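Local coordinates for protein putative alpha-L-fucosidase (Bacteroides thetaiotaomicron VPI-5482, PDB 3GZA) that probably releases terminal L-fucose by hydrolysing alpha-L-fucosidic bonds, at residues 52-57 with 101-106; 382-387 with 427-432; 131-136 with 180-185; 366-371 with 416-421; 20-25 with 71-76. One frame throughout, in Å; residues are numbered along the deposited sequence.

Overall arrangement
The five contacts sample two parts of one chain: a barrel of the TIM type, holding contacts 1, 3 and 5, and a beta sandwich of the F5/8 type C kind, holding contacts 2 and 4. Contact 5 joins two neighbouring parallel strands near the centre of the chain. It touches contact 3, where W180 packs on V25, although their centres are 23 Å apart. Contact 3 lies at a pocket occupied by a buffer molecule whose nearest atom is about 4 Å from G183. Contact 1 is peripheral; its F54 side chain comes about 11 Å from the sodium ion bound by H31, D34 and I36. Contacts 2 and 4, centres 23 Å apart, share strand 420-428.

Contact 1. Residues 52-57 with 101-106; sequences NIFNPT and VKWRDG
W103 turns one face of its indole to F54 and P56, and this trio forms the apolar half of the meeting of loops 52-57 and 101-106. F54 arrives edge-on as a T-shaped pair, its CE1 3.9 Å from W103 CE3 and the ring planes 81° apart. On the same face P56 CD stands 3.6 Å from the centroid of the W103 five-membered ring, a CH-pi contact. At the rim, N55 OD1 lies near the ring plane, 3.3 Å from W103 CD1, while W103 NE1 gives a weak, bent bond to P56 O at 3.2 Å. An alanine in place of W103 would probably open a gap beside the F54 edge and the P56 ring and deprive P56 O of its indole N-H. The polar half lies beside it: K102 N donates to N52 OD1 over 2.9 Å in an almost straight bond (175°), and one water donates to N52 OD1 and F54 O while accepting from W103 N, so side chain and backbone are pinned together. Further out, L59 touches W103, F33 meets the F54 ring, D92 of the second subunit packs on N52 and K102, and I110 of helix 110-121 supports F54 and W103.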
# COMPACT_ATOMS: atom_id res chain seq x y z
N ASN A 52 -10.00 -5.87 5.85
CA ASN A 52 -10.43 -6.26 7.18
C ASN A 52 -11.31 -7.50 7.23
O ASN A 52 -11.79 -7.90 8.29
CB ASN A 52 -10.95 -5.09 8.00
CG ASN A 52 -9.79 -4.30 8.60
OD1 ASN A 52 -8.93 -4.86 9.30
ND2 ASN A 52 -9.74 -3.00 8.31
N ILE A 53 -11.52 -8.14 6.09
CA ILE A 53 -12.11 -9.47 6.14
C ILE A 53 -11.10 -10.42 6.81
O ILE A 53 -11.47 -11.51 7.29
CB ILE A 53 -12.53 -9.99 4.74
CG1 ILE A 53 -11.36 -10.08 3.74
CG2 ILE A 53 -13.71 -9.16 4.20
CD1 ILE A 53 -11.70 -10.70 2.33
N PHE A 54 -9.83 -10.02 6.84
CA PHE A 54 -8.79 -10.84 7.45
C PHE A 54 -8.96 -10.79 8.96
O PHE A 54 -8.54 -9.80 9.61
CB PHE A 54 -7.41 -10.31 7.10
CG PHE A 54 -6.28 -11.26 7.47
CD1 PHE A 54 -5.69 -11.21 8.72
CD2 PHE A 54 -5.83 -12.18 6.56
CE1 PHE A 54 -4.74 -12.11 9.09
CE2 PHE A 54 -4.82 -13.10 6.89
CZ PHE A 54 -4.25 -13.04 8.16
N ASN A 55 -9.48 -11.86 9.55
CA ASN A 55 -9.76 -11.91 10.99
C ASN A 55 -9.77 -13.33 11.55
O ASN A 55 -10.83 -13.81 11.97
CB ASN A 55 -11.08 -11.17 11.25
CG ASN A 55 -11.34 -10.91 12.70
OD1 ASN A 55 -10.40 -10.71 13.49
ND2 ASN A 55 -12.63 -10.90 13.09
N PRO A 56 -8.62 -14.03 11.52
CA PRO A 56 -8.55 -15.42 12.01
C PRO A 56 -8.50 -15.40 13.56
O PRO A 56 -7.43 -15.50 14.16
CB PRO A 56 -7.28 -15.96 11.39
CG PRO A 56 -6.40 -14.80 11.20
CD PRO A 56 -7.32 -13.58 11.02
N THR A 57 -9.65 -15.32 14.19
CA THR A 57 -9.70 -15.15 15.64
C THR A 57 -9.25 -16.37 16.46
O THR A 57 -9.02 -16.23 17.67
CB THR A 57 -11.13 -14.72 16.12
OG1 THR A 57 -12.08 -15.73 15.78
CG2 THR A 57 -11.55 -13.34 15.52
N VAL A 101 -4.24 -3.86 9.54
CA VAL A 101 -5.51 -4.47 9.85
C VAL A 101 -5.90 -4.35 11.30
O VAL A 101 -5.05 -4.10 12.17
CB VAL A 101 -5.53 -5.98 9.46
CG1 VAL A 101 -5.27 -6.16 7.98
CG2 VAL A 101 -4.58 -6.81 10.35
N LYS A 102 -7.20 -4.45 11.57
CA LYS A 102 -7.74 -4.39 12.95
C LYS A 102 -7.40 -5.62 13.79
O LYS A 102 -7.18 -5.50 15.01
CB LYS A 102 -9.25 -4.20 12.91
CG LYS A 102 -9.71 -2.90 12.27
CD LYS A 102 -11.22 -2.93 12.05
CE LYS A 102 -11.77 -1.60 11.45
NZ LYS A 102 -13.29 -1.58 11.18
N TRP A 103 -7.31 -6.78 13.12
CA TRP A 103 -6.93 -8.02 13.77
C TRP A 103 -5.59 -7.84 14.50
O TRP A 103 -4.63 -7.29 13.95
CB TRP A 103 -6.82 -9.12 12.73
CG TRP A 103 -6.39 -10.44 13.27
CD1 TRP A 103 -7.17 -11.34 13.90
CD2 TRP A 103 -5.08 -11.02 13.18
NE1 TRP A 103 -6.43 -12.46 14.22
CE2 TRP A 103 -5.15 -12.29 13.78
CE3 TRP A 103 -3.87 -10.61 12.63
CZ2 TRP A 103 -4.05 -13.15 13.88
CZ3 TRP A 103 -2.79 -11.45 12.72
CH2 TRP A 103 -2.88 -12.70 13.32
N ARG A 104 -5.57 -8.28 15.76
CA ARG A 104 -4.41 -8.12 16.61
C ARG A 104 -3.88 -6.69 16.74
O ARG A 104 -2.72 -6.47 17.08
CB ARG A 104 -3.30 -9.13 16.31
CG ARG A 104 -3.69 -10.54 16.72
CD ARG A 104 -2.54 -11.48 16.54
NE ARG A 104 -2.96 -12.84 16.89
CZ ARG A 104 -2.21 -13.93 16.80
NH1 ARG A 104 -0.96 -13.89 16.38
NH2 ARG A 104 -2.75 -15.10 17.12
N ASP A 105 -4.79 -5.72 16.56
CA ASP A 105 -4.52 -4.31 16.76
C ASP A 105 -3.33 -3.84 15.94
O ASP A 105 -2.56 -2.96 16.38
CB ASP A 105 -4.32 -4.06 18.27
CG ASP A 105 -4.35 -2.58 18.68
OD1 ASP A 105 -5.07 -1.77 18.05
OD2 ASP A 105 -3.67 -2.25 19.65
N GLY A 106 -3.20 -4.44 14.76
CA GLY A 106 -2.11 -4.11 13.85
C GLY A 106 -0.72 -4.53 14.27
O GLY A 106 0.27 -4.07 13.68
O HOH W 1 -8.77 -7.24 10.59

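Contact 2. Residues 382-387 with 427-432; sequences RIRQYQ and ESIALP
R382 runs alongside A430 and L431 from its first side-chain carbon to its guanidinium. Its CB lies 3.6 Å from A430 O, and CG, the next atom, comes to 4.0 Å from A430 CB. The chain is extended from there (chi2 -179°), which carries CD to 3.2 Å from L431 O. At the tip A430 CB lies over one face of the guanidinium, and NH1 donates to L431 O at 2.9 Å, close to the guanidinium plane; NE turns instead to N379 O. An alanine in place of R382 would probably leave L431 O and N379 O without their guanidinium donors and the A430 methyl without its flat cover. Next to R382 along the chain, strands 383-392 and 420-428 pair antiparallel in one sheet of the F5/8 type C beta sandwich, and a beta bulge shifts their register between I383 and Q385. E427 O absorbs the shift by accepting from two consecutive amides, R384 N at 2.9 Å and Q385 N at 3.1 Å, both from the same face of its carbonyl plane. At the bulge, I429 CG2 sits 3.8 Å above the centre of the R384 guanidinium, and a water in the plane of that group links R384 NH1 to E427 OE2.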
# COMPACT_ATOMS: atom_id res chain seq x y z
N ARG A 382 25.47 -42.78 -7.91
CA ARG A 382 26.44 -43.68 -8.54
C ARG A 382 25.80 -44.83 -9.28
O ARG A 382 26.32 -45.29 -10.28
CB ARG A 382 27.40 -44.23 -7.48
CG ARG A 382 28.04 -43.13 -6.71
CD ARG A 382 29.03 -43.59 -5.68
NE ARG A 382 29.82 -42.47 -5.18
CZ ARG A 382 31.05 -42.57 -4.70
NH1 ARG A 382 31.67 -43.73 -4.62
NH2 ARG A 382 31.71 -41.49 -4.30
N ILE A 383 24.68 -45.31 -8.76
CA ILE A 383 23.97 -46.44 -9.34
C ILE A 383 23.29 -46.00 -10.64
O ILE A 383 22.63 -44.96 -10.66
CB ILE A 383 22.91 -47.00 -8.33
CG1 ILE A 383 23.61 -47.64 -7.13
CG2 ILE A 383 21.97 -48.05 -9.01
CD1 ILE A 383 22.61 -48.08 -6.03
N ARG A 384 23.53 -46.75 -11.71
CA ARG A 384 22.91 -46.48 -13.02
C ARG A 384 21.98 -47.56 -13.48
O ARG A 384 21.08 -47.29 -14.25
CB ARG A 384 23.99 -46.23 -14.07
CG ARG A 384 24.68 -44.87 -13.90
CD ARG A 384 23.72 -43.74 -14.09
NE ARG A 384 24.39 -42.44 -13.98
CZ ARG A 384 25.05 -41.85 -14.97
NH1 ARG A 384 25.22 -42.47 -16.14
NH2 ARG A 384 25.61 -40.66 -14.75
N GLN A 385 22.22 -48.81 -13.07
CA GLN A 385 21.34 -49.93 -13.42
C GLN A 385 21.40 -50.91 -12.26
O GLN A 385 22.48 -51.22 -11.77
CB GLN A 385 21.81 -50.66 -14.69
CG GLN A 385 21.76 -49.88 -16.03
CD GLN A 385 20.37 -49.73 -16.62
OE1 GLN A 385 19.46 -50.49 -16.31
NE2 GLN A 385 20.22 -48.77 -17.52
N TYR A 386 20.24 -51.41 -11.81
CA TYR A 386 20.22 -52.40 -10.74
C TYR A 386 19.10 -53.41 -10.92
O TYR A 386 18.13 -53.18 -11.64
CB TYR A 386 20.08 -51.75 -9.36
CG TYR A 386 18.71 -51.16 -9.14
CD1 TYR A 386 17.65 -51.95 -8.67
CD2 TYR A 386 18.44 -49.81 -9.42
CE1 TYR A 386 16.38 -51.41 -8.50
CE2 TYR A 386 17.20 -49.29 -9.24
CZ TYR A 386 16.17 -50.08 -8.78
OH TYR A 386 14.91 -49.55 -8.60
N GLN A 387 19.25 -54.55 -10.27
CA GLN A 387 18.21 -55.57 -10.27
C GLN A 387 18.04 -56.09 -8.86
O GLN A 387 18.99 -56.09 -8.09
CB GLN A 387 18.56 -56.76 -11.16
CG GLN A 387 18.90 -56.43 -12.60
CD GLN A 387 20.35 -55.98 -12.76
OE1 GLN A 387 21.28 -56.69 -12.35
NE2 GLN A 387 20.54 -54.80 -13.38
N GLU A 427 25.45 -51.51 -13.44
CA GLU A 427 26.10 -50.36 -14.04
C GLU A 427 26.20 -49.30 -12.97
O GLU A 427 25.23 -49.02 -12.27
CB GLU A 427 25.30 -49.84 -15.25
CG GLU A 427 26.07 -48.81 -16.09
CD GLU A 427 25.18 -48.02 -17.07
OE1 GLU A 427 24.08 -48.50 -17.44
OE2 GLU A 427 25.60 -46.89 -17.46
N SER A 428 27.37 -48.69 -12.84
CA SER A 428 27.58 -47.60 -11.88
C SER A 428 28.76 -46.75 -12.34
O SER A 428 29.68 -47.25 -13.01
CB SER A 428 27.79 -48.15 -10.46
OG SER A 428 28.89 -49.05 -10.43
N ILE A 429 28.74 -45.48 -12.00
CA ILE A 429 29.80 -44.54 -12.36
C ILE A 429 30.86 -44.44 -11.26
O ILE A 429 31.88 -43.80 -11.46
CB ILE A 429 29.26 -43.16 -12.75
CG1 ILE A 429 28.44 -42.54 -11.62
CG2 ILE A 429 28.47 -43.30 -14.10
CD1 ILE A 429 28.08 -41.07 -11.80
N ALA A 430 30.62 -45.05 -10.11
CA ALA A 430 31.58 -45.13 -9.01
C ALA A 430 31.08 -46.23 -8.08
O ALA A 430 29.94 -46.65 -8.20
CB ALA A 430 31.68 -43.79 -8.28
N LEU A 431 31.94 -46.70 -7.17
CA LEU A 431 31.58 -47.77 -6.25
C LEU A 431 30.37 -47.33 -5.44
O LEU A 431 30.44 -46.32 -4.74
CB LEU A 431 32.72 -48.11 -5.29
CG LEU A 431 32.40 -49.22 -4.27
CD1 LEU A 431 32.15 -50.59 -4.92
CD2 LEU A 431 33.52 -49.34 -3.25
N PRO A 432 29.23 -48.04 -5.58
CA PRO A 432 28.04 -47.62 -4.82
C PRO A 432 28.25 -47.57 -3.30
O PRO A 432 29.03 -48.33 -2.74
CB PRO A 432 26.97 -48.66 -5.22
CG PRO A 432 27.46 -49.21 -6.55
CD PRO A 432 28.95 -49.18 -6.46
O HOH W 2 23.61 -44.91 -17.39
O HOH W 3 22.06 -47.61 -18.64

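Contact 3. Residues 131-136 with 180-185; sequences IRWNSL and WFDGGA
I131, D182 and R132 bring the loop after strand 124-129 against a type II beta turn, F181 to G184, that begins at the last residue of strand 178-181. The two strands are parallel neighbours in the TIM-type barrel, and their C-terminal ends, where such barrels carry their active sites, flank a pocket that here holds a buffer molecule. I131 supplies the apolar part. In the conformer described, one of two deposited, its CD1 rests 3.9 Å from A185 CB and 4.4 Å from F181 CD1, while C162 of helix 148-171 packs on the same residue. D182 supplies the polar part, and its hydrogen-bonded links to the loop pass through water. One water joins D182 O to I131 N, a second joins D182 OD2 to W133 N, and a third gives its proton to D182 OD1 while accepting from R132 NH1 and W133 NE1. Without water between, D182 OD2 meets the edge of the W133 ring in its plane, 3.3 Å from CD1, with carboxylate and ring planes 48° apart. R132 CB lies 3.6 Å from D182 O. From there its chain goes out extended, CG anti to the backbone N (chi1 -177°), and passes over a face of W133; its NE is held by N141 OD1. At the turn, G183 N and W180 NE1 both donate to the same sulfonate oxygen, O2S, of the buffer molecule.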
# COMPACT_ATOMS: atom_id res chain seq x y z
N ILE A 131 6.35 -12.41 -5.63
CA ILE A 131 6.69 -11.11 -6.21
C ILE A 131 6.26 -10.99 -7.68
O ILE A 131 6.37 -9.93 -8.28
CB ILE A 131 8.23 -10.83 -6.15
CG1 ILE A 131 9.06 -11.78 -7.02
CG2 ILE A 131 8.73 -10.89 -4.73
CD1 ILE A 131 10.47 -11.35 -7.10
N ARG A 132 5.74 -12.08 -8.25
CA ARG A 132 5.38 -12.12 -9.65
C ARG A 132 4.06 -11.40 -9.96
O ARG A 132 3.91 -10.81 -11.05
CB ARG A 132 5.30 -13.60 -10.08
CG ARG A 132 5.01 -13.82 -11.53
CD ARG A 132 5.16 -15.27 -11.94
NE ARG A 132 5.07 -15.40 -13.40
CZ ARG A 132 4.71 -16.51 -14.05
NH1 ARG A 132 4.42 -17.61 -13.38
NH2 ARG A 132 4.66 -16.55 -15.36
N TRP A 133 3.13 -11.52 -9.04
CA TRP A 133 1.82 -10.89 -9.15
C TRP A 133 1.58 -10.06 -7.88
O TRP A 133 1.81 -10.51 -6.75
CB TRP A 133 0.70 -11.95 -9.24
CG TRP A 133 1.06 -13.12 -10.09
CD1 TRP A 133 1.57 -14.31 -9.64
CD2 TRP A 133 1.01 -13.21 -11.53
NE1 TRP A 133 1.85 -15.13 -10.72
CE2 TRP A 133 1.51 -14.49 -11.88
CE3 TRP A 133 0.56 -12.37 -12.55
CZ2 TRP A 133 1.57 -14.92 -13.20
CZ3 TRP A 133 0.63 -12.80 -13.87
CH2 TRP A 133 1.16 -14.07 -14.18
N ASN A 134 1.14 -8.80 -8.05
CA ASN A 134 0.77 -7.95 -6.93
C ASN A 134 -0.37 -7.09 -7.42
O ASN A 134 -0.18 -6.17 -8.22
CB ASN A 134 1.95 -7.11 -6.48
CG ASN A 134 1.65 -6.27 -5.27
OD1 ASN A 134 0.51 -5.75 -5.12
ND2 ASN A 134 2.66 -6.15 -4.34
N SER A 135 -1.58 -7.50 -7.05
CA SER A 135 -2.76 -6.82 -7.56
C SER A 135 -2.84 -5.38 -7.09
O SER A 135 -3.20 -4.50 -7.85
CB SER A 135 -4.03 -7.56 -7.21
OG SER A 135 -4.22 -7.63 -5.82
N LEU A 136 -2.46 -5.14 -5.85
CA LEU A 136 -2.55 -3.76 -5.32
C LEU A 136 -1.66 -2.82 -6.10
O LEU A 136 -2.08 -1.71 -6.45
CB LEU A 136 -2.13 -3.70 -3.84
CG LEU A 136 -2.26 -2.31 -3.24
CD1 LEU A 136 -3.74 -1.85 -3.09
CD2 LEU A 136 -1.44 -2.33 -1.92
N TRP A 180 11.24 -19.65 -1.19
CA TRP A 180 10.53 -20.09 -2.38
C TRP A 180 9.80 -18.91 -2.97
O TRP A 180 8.91 -18.35 -2.35
CB TRP A 180 9.49 -21.14 -1.98
CG TRP A 180 8.62 -21.77 -3.05
CD1 TRP A 180 8.40 -21.35 -4.34
CD2 TRP A 180 7.77 -22.92 -2.87
NE1 TRP A 180 7.53 -22.18 -4.98
CE2 TRP A 180 7.13 -23.16 -4.10
CE3 TRP A 180 7.53 -23.78 -1.79
CZ2 TRP A 180 6.24 -24.20 -4.27
CZ3 TRP A 180 6.64 -24.83 -1.97
CH2 TRP A 180 5.97 -24.99 -3.18
N PHE A 181 10.18 -18.53 -4.17
CA PHE A 181 9.52 -17.45 -4.88
C PHE A 181 8.48 -18.02 -5.82
O PHE A 181 8.78 -18.99 -6.56
CB PHE A 181 10.52 -16.66 -5.67
CG PHE A 181 11.49 -15.89 -4.82
CD1 PHE A 181 11.12 -14.67 -4.31
CD2 PHE A 181 12.78 -16.33 -4.60
CE1 PHE A 181 12.00 -13.91 -3.53
CE2 PHE A 181 13.66 -15.57 -3.77
CZ PHE A 181 13.24 -14.37 -3.26
N ASP A 182 7.28 -17.43 -5.82
CA ASP A 182 6.18 -17.85 -6.72
C ASP A 182 6.56 -17.74 -8.17
O ASP A 182 6.58 -16.65 -8.71
CB ASP A 182 4.94 -16.96 -6.42
CG ASP A 182 3.79 -17.21 -7.34
OD1 ASP A 182 3.74 -18.29 -8.00
OD2 ASP A 182 2.90 -16.31 -7.37
N GLY A 183 6.78 -18.87 -8.81
CA GLY A 183 7.26 -18.82 -10.18
C GLY A 183 8.66 -18.30 -10.34
O GLY A 183 9.04 -17.91 -11.44
N GLY A 184 9.43 -18.30 -9.26
CA GLY A 184 10.81 -17.82 -9.23
C GLY A 184 10.86 -16.30 -9.09
O GLY A 184 9.84 -15.65 -8.96
N ALA A 185 12.09 -15.77 -9.19
CA ALA A 185 12.31 -14.32 -9.05
C ALA A 185 12.88 -13.75 -10.35
O ALA A 185 13.50 -12.68 -10.35
CB ALA A 185 13.22 -14.06 -7.84
O HOH W 4 7.59 -14.54 -7.31
O HOH W 5 3.11 -17.88 -10.64
O HOH W 6 3.43 -13.64 -6.92

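Contact 4. Residues 366-371 with 416-421; sequences QSVNYC and VEATAL
Q366 and A418 bond to each other in both directions, and V368 and V416 do the same, forming an antiparallel ladder at the edge of one sheet of the F5/8 type C beta sandwich. Strand 366-375 pairs with strand 409-418 here, before the chain turns a corner at T419 and enters the other sheet. The tight part is this backbone together with the face bearing V368, V416 and A418: A418 N reaches Q366 O at 2.7 Å, and V416 N reaches V368 O at 3.0 Å. The opposite face, with S367 and E417, is the more solvent-exposed side, most of all at E417. The E417 chain bends at chi2 (-63°), bringing CD back to 3.9 Å from S367 CA, yet OE1 makes no proper bond to S367 N, and a crystal neighbour also touches this glutamate. Inside the sandwich, L421 returns from beyond the corner to close on the first strand, and F437 and A439 also pack on L421; in the V368 conformer described, one of two, L421 CD1 meets V368 CG1 tip to tip at 4.0 Å.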
# COMPACT_ATOMS: atom_id res chain seq x y z
N GLN A 366 9.78 -66.46 4.07
CA GLN A 366 8.61 -65.67 4.34
C GLN A 366 8.26 -64.77 3.16
O GLN A 366 9.04 -64.63 2.22
CB GLN A 366 8.84 -64.82 5.58
CG GLN A 366 9.94 -63.78 5.40
CD GLN A 366 10.29 -63.12 6.69
OE1 GLN A 366 9.58 -62.24 7.14
NE2 GLN A 366 11.43 -63.51 7.27
N SER A 367 7.10 -64.15 3.26
CA SER A 367 6.59 -63.28 2.22
C SER A 367 7.35 -61.95 2.15
O SER A 367 7.75 -61.38 3.18
CB SER A 367 5.10 -63.02 2.45
OG SER A 367 4.51 -62.44 1.30
N VAL A 368 7.55 -61.46 0.93
CA VAL A 368 8.21 -60.17 0.71
C VAL A 368 7.57 -59.53 -0.52
O VAL A 368 7.34 -60.22 -1.50
CB VAL A 368 9.73 -60.31 0.43
CG1 VAL A 368 10.39 -58.93 0.33
CG2 VAL A 368 10.40 -61.12 1.50
N ASN A 369 7.26 -58.23 -0.45
CA ASN A 369 6.69 -57.53 -1.63
C ASN A 369 7.19 -56.10 -1.85
O ASN A 369 6.76 -55.41 -2.78
CB ASN A 369 5.16 -57.56 -1.62
CG ASN A 369 4.57 -56.70 -0.55
OD1 ASN A 369 5.07 -56.65 0.56
ND2 ASN A 369 3.47 -56.01 -0.87
N TYR A 370 8.09 -55.65 -0.97
CA TYR A 370 8.65 -54.32 -1.10
C TYR A 370 10.09 -54.32 -0.67
O TYR A 370 10.53 -55.12 0.13
CB TYR A 370 8.01 -53.32 -0.14
CG TYR A 370 6.75 -52.61 -0.47
CD1 TYR A 370 6.77 -51.36 -1.05
CD2 TYR A 370 5.52 -53.13 -0.10
CE1 TYR A 370 5.62 -50.67 -1.32
CE2 TYR A 370 4.35 -52.43 -0.35
CZ TYR A 370 4.41 -51.21 -0.96
OH TYR A 370 3.26 -50.47 -1.18
N CYS A 371 10.84 -53.42 -1.28
CA CYS A 371 12.24 -53.17 -0.93
C CYS A 371 12.47 -51.68 -0.95
O CYS A 371 11.81 -50.96 -1.70
CB CYS A 371 13.20 -53.79 -1.94
SG CYS A 371 13.33 -55.55 -1.91
N VAL A 416 6.41 -62.68 -2.97
CA VAL A 416 7.05 -63.96 -3.15
C VAL A 416 7.45 -64.49 -1.77
O VAL A 416 7.66 -63.71 -0.85
CB VAL A 416 8.33 -63.88 -4.05
CG1 VAL A 416 7.95 -63.52 -5.47
CG2 VAL A 416 9.35 -62.90 -3.47
N GLU A 417 7.51 -65.81 -1.65
CA GLU A 417 7.95 -66.47 -0.43
C GLU A 417 9.43 -66.67 -0.65
O GLU A 417 9.83 -67.51 -1.47
CB GLU A 417 7.23 -67.81 -0.23
CG GLU A 417 5.76 -67.65 0.03
CD GLU A 417 5.47 -66.89 1.31
OE1 GLU A 417 6.04 -67.25 2.37
OE2 GLU A 417 4.68 -65.94 1.25
N ALA A 418 10.23 -65.94 0.12
CA ALA A 418 11.66 -65.89 -0.11
C ALA A 418 12.48 -66.14 1.13
O ALA A 418 12.04 -65.90 2.24
CB ALA A 418 12.01 -64.47 -0.69
N THR A 419 13.71 -66.60 0.94
CA THR A 419 14.64 -66.75 2.05
C THR A 419 15.71 -65.65 2.02
O THR A 419 16.44 -65.46 2.98
CB THR A 419 15.29 -68.12 2.05
OG1 THR A 419 15.93 -68.36 0.79
CG2 THR A 419 14.24 -69.22 2.29
N ALA A 420 15.79 -64.90 0.92
CA ALA A 420 16.79 -63.88 0.79
C ALA A 420 16.47 -63.01 -0.39
O ALA A 420 15.73 -63.41 -1.27
CB ALA A 420 18.17 -64.54 0.63
N LEU A 421 16.96 -61.77 -0.36
CA LEU A 421 16.87 -60.85 -1.49
C LEU A 421 18.28 -60.48 -1.88
O LEU A 421 19.19 -60.49 -1.04
CB LEU A 421 16.13 -59.57 -1.15
CG LEU A 421 14.63 -59.64 -0.91
CD1 LEU A 421 14.12 -58.23 -0.82
CD2 LEU A 421 13.91 -60.40 -2.01

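Contact 5. Residues 20-25 with 71-76; sequences AEMGAV and AGCKFA
M22 O accepts K74 N at 2.8 Å and F75 O accepts A24 N at 3.0 Å, so the chain entering strand 75-79 runs parallel to strand 22-26. They are neighbouring strands of the TIM-type barrel, with helix 61-69 in the connection between them. G23 packs flat against F75: its CA stands 3.5 Å from the ring centroid, only 9° off the ring normal, a CH-pi contact over the centre of the face. A beta carbon on G23 would collide with the ring, which makes the glycine part of the fit. At the ring edge, in plane, A20 CB approaches F75 CD1 to 3.6 Å, while Y177 stacks on the same ring. M22, present as selenomethionine, leans the other way, its SE 3.6 Å from A71 O, beside the Schellman motif at G72 that ends helix 61-69; M336 and I340 of helix 327-344 also pack on it. C73 SG touches G23 C at 3.6 Å and A24 CB at 4.0 Å. At the outer margin, one water donates to A20 O and accepts from K74 NZ, the latter at 3.0 Å.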
# COMPACT_ATOMS: atom_id res chain seq x y z
N ALA A 20 14.99 -34.57 4.33
CA ALA A 20 13.65 -34.25 4.84
C ALA A 20 12.61 -35.18 4.30
O ALA A 20 11.71 -35.58 5.05
CB ALA A 20 13.29 -32.79 4.53
N GLU A 21 12.68 -35.48 2.99
CA GLU A 21 11.71 -36.32 2.27
C GLU A 21 10.33 -35.73 2.08
O GLU A 21 9.74 -35.90 1.04
CB GLU A 21 11.62 -37.74 2.84
CG GLU A 21 12.96 -38.50 2.81
CD GLU A 21 12.95 -39.87 3.39
OE1 GLU A 21 11.91 -40.34 3.85
OE2 GLU A 21 14.03 -40.48 3.49
N MSE A 22 9.81 -35.08 3.11
CA MSE A 22 8.49 -34.49 3.04
C MSE A 22 8.47 -33.17 3.76
O MSE A 22 9.15 -32.99 4.79
CB MSE A 22 7.50 -35.37 3.72
CG MSE A 22 7.20 -36.64 3.06
SE MSE A 22 5.86 -37.66 4.08
CE MSE A 22 4.42 -36.37 3.81
N GLY A 23 7.66 -32.27 3.23
CA GLY A 23 7.41 -30.97 3.84
C GLY A 23 6.02 -30.48 3.50
O GLY A 23 5.31 -31.11 2.73
N ALA A 24 5.66 -29.33 4.07
CA ALA A 24 4.37 -28.72 3.81
C ALA A 24 4.51 -27.25 3.44
O ALA A 24 5.40 -26.55 3.94
CB ALA A 24 3.46 -28.83 5.05
N VAL A 25 3.63 -26.79 2.57
CA VAL A 25 3.51 -25.35 2.25
C VAL A 25 2.05 -24.94 2.66
O VAL A 25 1.06 -25.63 2.38
CB VAL A 25 3.84 -24.98 0.79
CG1 VAL A 25 2.87 -25.66 -0.18
CG2 VAL A 25 3.87 -23.43 0.64
N ALA A 71 2.04 -36.02 9.44
CA ALA A 71 2.14 -36.69 8.13
C ALA A 71 3.54 -37.18 7.82
O ALA A 71 3.72 -37.98 6.92
CB ALA A 71 1.62 -35.75 7.03
N GLY A 72 4.51 -36.73 8.59
CA GLY A 72 5.91 -36.97 8.30
C GLY A 72 6.68 -35.76 7.80
O GLY A 72 7.86 -35.89 7.51
N CYS A 73 6.05 -34.59 7.72
CA CYS A 73 6.72 -33.37 7.24
C CYS A 73 7.84 -32.95 8.19
O CYS A 73 7.68 -32.99 9.42
CB CYS A 73 5.72 -32.21 7.13
SG CYS A 73 4.42 -32.63 5.95
N LYS A 74 9.00 -32.62 7.59
CA LYS A 74 10.19 -32.21 8.32
C LYS A 74 10.47 -30.72 8.19
O LYS A 74 11.36 -30.18 8.88
CB LYS A 74 11.42 -33.06 7.94
CG LYS A 74 11.23 -34.54 8.21
CD LYS A 74 11.01 -34.83 9.68
CE LYS A 74 10.86 -36.33 9.94
NZ LYS A 74 12.06 -37.06 9.52
N PHE A 75 9.82 -30.10 7.21
CA PHE A 75 9.94 -28.66 7.00
C PHE A 75 8.57 -28.12 6.69
O PHE A 75 7.67 -28.88 6.27
CB PHE A 75 10.95 -28.28 5.92
CG PHE A 75 10.58 -28.77 4.56
CD1 PHE A 75 11.10 -29.97 4.10
CD2 PHE A 75 9.89 -27.98 3.68
CE1 PHE A 75 10.82 -30.42 2.84
CE2 PHE A 75 9.60 -28.42 2.41
CZ PHE A 75 10.11 -29.65 1.97
N ALA A 76 8.37 -26.83 6.92
CA ALA A 76 7.04 -26.20 6.69
C ALA A 76 7.33 -24.77 6.22
O ALA A 76 8.19 -24.10 6.75
CB ALA A 76 6.16 -26.20 7.97
O HOH W 7 11.78 -37.81 6.65